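PDB 4S1I: pyridoxal kinase from Entamoeba histolytica, which phosphorylates the 5'-hydroxyl of pyridoxal with ATP, yielding the cofactor pyridoxal 5'-phosphate. Local coordinates for the interface of chains A and B. Residues are numbered along the deposited sequence; one frame, centred on the assembly and turned at random. Chains: chain A, Pyridoxal kinase; chain B, Pyridoxal kinase.

The interface of chains A and B. Residues chain A 11, 20, 23-24, 27, 35, 37; chain B 11, 20, 23-24, 27, 35, 37.
Helix 18-28 of each chain faces its counterpart, with the extended strand 33-37 and the extended loop at Tyr11 beside it, and the contacts recur in approximate two-fold symmetry. Such a pairing is consistent with a homodimer, although the structure alone does not prove it. Arginine suits the helix face because its long chain, with CG anti to the backbone N and a bend at chi2 (73°), carries a flat bidentate donor across the boundary. A:Arg20 meets B:Asp27 tip to tip and end-on, A:Arg20 NH2 donating to B:Asp27 OD1 at 2.8 Å. Alongside, A:Arg20 NH1 donates to B:Asp27 OD2 at 2.9 Å, and both bonds are nearly straight. Aspartate's short carboxylate matches the two nitrogens with two syn lone pairs, and the guanidinium and carboxylate planes are 20° apart, nearly coplanar. A:Ile24 CD1 of the same helix lies over one guanidinium face, while B:Phe35 presents its CD1 edge to the other, planes 70° apart; both contacts are offset toward the rim. This apolar cover leaves the guanidinium edge to the carboxylate and should help fix its rotation. B:Arg20 and A:Asp27 repeat the salt bridge. A:Asp27 OD2 and B:Asp27 OD2 approach to 4.6 Å; the flanking arginines and a shared water probably ease the repulsion.

Tyrosine combines a flat apolar ring with a polar tip. With CG anti to its backbone N, A:Tyr11 sends its phenol OH to the B:Phe35 carbonyl O at 2.7 Å, in the carbonyl plane and on a lone pair; in the symmetry-related bond, B:Tyr11 OH sits above the plane of the A:Phe35 carbonyl, off its lone pair. Leucine supplies a branched tip for the phenol face: B:Leu37 CD1 rests near the rim of the A:Tyr11 ring and also touches A:Leu37 CD1. Methionine, slender and extended beyond CG, threads between these polar and apolar zones, its CE methyl reaching the opposite tyrosine. The two thioethers cross obliquely, A:Met23 SD lying 3.7 Å from B:Met23 SD.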
# COMPACT_ATOMS: atom_id res chain seq x y z
N TYR A 11 -1.70 7.76 -4.84
CA TYR A 11 -2.22 6.42 -4.58
C TYR A 11 -3.28 6.09 -5.60
O TYR A 11 -4.19 6.94 -5.87
CB TYR A 11 -2.79 6.37 -3.16
CG TYR A 11 -3.42 5.00 -2.84
CD1 TYR A 11 -2.61 3.97 -2.39
CD2 TYR A 11 -4.68 4.69 -3.15
CE1 TYR A 11 -3.13 2.75 -2.11
CE2 TYR A 11 -5.23 3.48 -2.85
CZ TYR A 11 -4.44 2.49 -2.38
OH TYR A 11 -4.97 1.25 -2.15
N ARG A 20 1.96 3.65 -4.50
CA ARG A 20 1.61 2.27 -4.46
C ARG A 20 2.85 1.39 -4.95
O ARG A 20 3.13 0.33 -4.42
CB ARG A 20 0.34 2.07 -5.34
CG ARG A 20 -0.10 0.66 -5.40
CD ARG A 20 -0.77 0.18 -4.05
NE ARG A 20 -1.08 -1.22 -4.36
CZ ARG A 20 -0.54 -2.30 -3.76
NH1 ARG A 20 0.27 -2.20 -2.66
NH2 ARG A 20 -0.84 -3.46 -4.21
N MET A 23 5.12 1.37 -1.95
CA MET A 23 4.73 0.43 -0.94
C MET A 23 5.26 -0.94 -1.24
O MET A 23 5.84 -1.60 -0.41
CB MET A 23 3.18 0.41 -0.70
CG MET A 23 2.57 1.70 -0.10
SD MET A 23 0.70 1.70 -0.29
CE MET A 23 0.36 3.41 -0.04
N ILE A 24 5.06 -1.43 -2.45
CA ILE A 24 5.43 -2.77 -2.79
C ILE A 24 6.97 -2.94 -2.66
O ILE A 24 7.41 -3.92 -2.10
CB ILE A 24 4.96 -3.16 -4.17
CG1 ILE A 24 3.49 -3.22 -4.20
CG2 ILE A 24 5.44 -4.57 -4.50
CD1 ILE A 24 2.80 -2.98 -5.56
N ASP A 27 8.28 -2.20 1.08
CA ASP A 27 7.85 -3.34 1.93
C ASP A 27 8.71 -4.56 1.63
O ASP A 27 9.19 -5.25 2.48
CB ASP A 27 6.35 -3.71 1.67
CG ASP A 27 5.29 -2.68 2.17
OD1 ASP A 27 5.64 -1.69 2.89
OD2 ASP A 27 4.07 -2.80 1.68
N PHE A 35 3.76 6.11 4.46
CA PHE A 35 3.17 6.48 3.16
C PHE A 35 2.04 7.46 3.26
O PHE A 35 0.89 7.07 3.56
CB PHE A 35 2.71 5.20 2.45
CG PHE A 35 3.80 4.21 2.22
CD1 PHE A 35 4.56 4.26 1.05
CD2 PHE A 35 4.13 3.20 3.15
CE1 PHE A 35 5.61 3.34 0.88
CE2 PHE A 35 5.16 2.31 2.95
CZ PHE A 35 5.86 2.38 1.79
N LEU A 37 -0.42 9.88 1.40
CA LEU A 37 -1.00 9.89 0.05
C LEU A 37 -1.38 11.28 -0.43
O LEU A 37 -1.77 12.14 0.37
CB LEU A 37 -2.25 9.03 0.03
CG LEU A 37 -2.08 7.63 0.59
CD1 LEU A 37 -3.34 6.82 0.44
CD2 LEU A 37 -0.83 6.87 0.14
N TYR B 11 -7.23 2.82 5.88
CA TYR B 11 -5.83 3.05 5.57
C TYR B 11 -5.18 3.96 6.57
O TYR B 11 -5.79 5.03 6.99
CB TYR B 11 -5.66 3.69 4.18
CG TYR B 11 -4.23 3.93 3.80
CD1 TYR B 11 -3.44 2.97 3.24
CD2 TYR B 11 -3.64 5.15 4.06
CE1 TYR B 11 -2.14 3.25 2.91
CE2 TYR B 11 -2.34 5.44 3.78
CZ TYR B 11 -1.54 4.44 3.26
OH TYR B 11 -0.21 4.73 2.96
N ARG B 20 -3.98 -1.53 5.01
CA ARG B 20 -2.49 -1.51 4.99
C ARG B 20 -1.90 -2.90 5.34
O ARG B 20 -0.99 -3.40 4.67
CB ARG B 20 -2.01 -0.38 5.90
CG ARG B 20 -0.53 -0.21 5.87
CD ARG B 20 -0.00 0.37 4.53
NE ARG B 20 1.44 0.38 4.74
CZ ARG B 20 2.33 -0.36 4.08
NH1 ARG B 20 2.01 -1.00 2.90
NH2 ARG B 20 3.54 -0.30 4.42
N MET B 23 -2.61 -4.93 2.15
CA MET B 23 -1.65 -4.69 1.12
C MET B 23 -0.34 -5.50 1.35
O MET B 23 0.13 -6.18 0.43
CB MET B 23 -1.30 -3.22 0.91
CG MET B 23 -2.42 -2.29 0.50
SD MET B 23 -2.05 -0.50 0.82
CE MET B 23 -3.68 0.18 0.69
N ILE B 24 0.24 -5.48 2.54
CA ILE B 24 1.40 -6.19 2.75
C ILE B 24 1.24 -7.69 2.51
O ILE B 24 2.11 -8.34 1.94
CB ILE B 24 1.97 -5.87 4.21
CG1 ILE B 24 2.35 -4.42 4.23
CG2 ILE B 24 3.23 -6.69 4.40
CD1 ILE B 24 2.31 -3.86 5.64
N ASP B 27 0.11 -8.56 -1.22
CA ASP B 27 1.23 -8.32 -2.10
C ASP B 27 2.29 -9.45 -1.90
O ASP B 27 2.84 -10.08 -2.84
CB ASP B 27 1.92 -6.97 -1.85
CG ASP B 27 1.12 -5.73 -2.18
OD1 ASP B 27 0.03 -5.81 -2.89
OD2 ASP B 27 1.54 -4.61 -1.70
N PHE B 35 -7.34 -2.23 -3.82
CA PHE B 35 -7.48 -1.74 -2.45
C PHE B 35 -8.18 -0.39 -2.44
O PHE B 35 -7.56 0.71 -2.67
CB PHE B 35 -6.08 -1.60 -1.78
CG PHE B 35 -5.28 -2.82 -1.68
CD1 PHE B 35 -4.46 -3.25 -2.77
CD2 PHE B 35 -5.44 -3.67 -0.59
CE1 PHE B 35 -3.70 -4.41 -2.62
CE2 PHE B 35 -4.74 -4.89 -0.58
CZ PHE B 35 -3.95 -5.26 -1.57
N LEU B 37 -9.87 2.44 -0.30
CA LEU B 37 -9.71 2.93 1.06
C LEU B 37 -11.00 3.51 1.61
O LEU B 37 -11.73 4.13 0.92
CB LEU B 37 -8.56 3.93 1.16
CG LEU B 37 -7.26 3.47 0.47
CD1 LEU B 37 -6.21 4.56 0.64
CD2 LEU B 37 -6.76 2.06 0.81
O HOH W 1 3.50 -4.60 0.01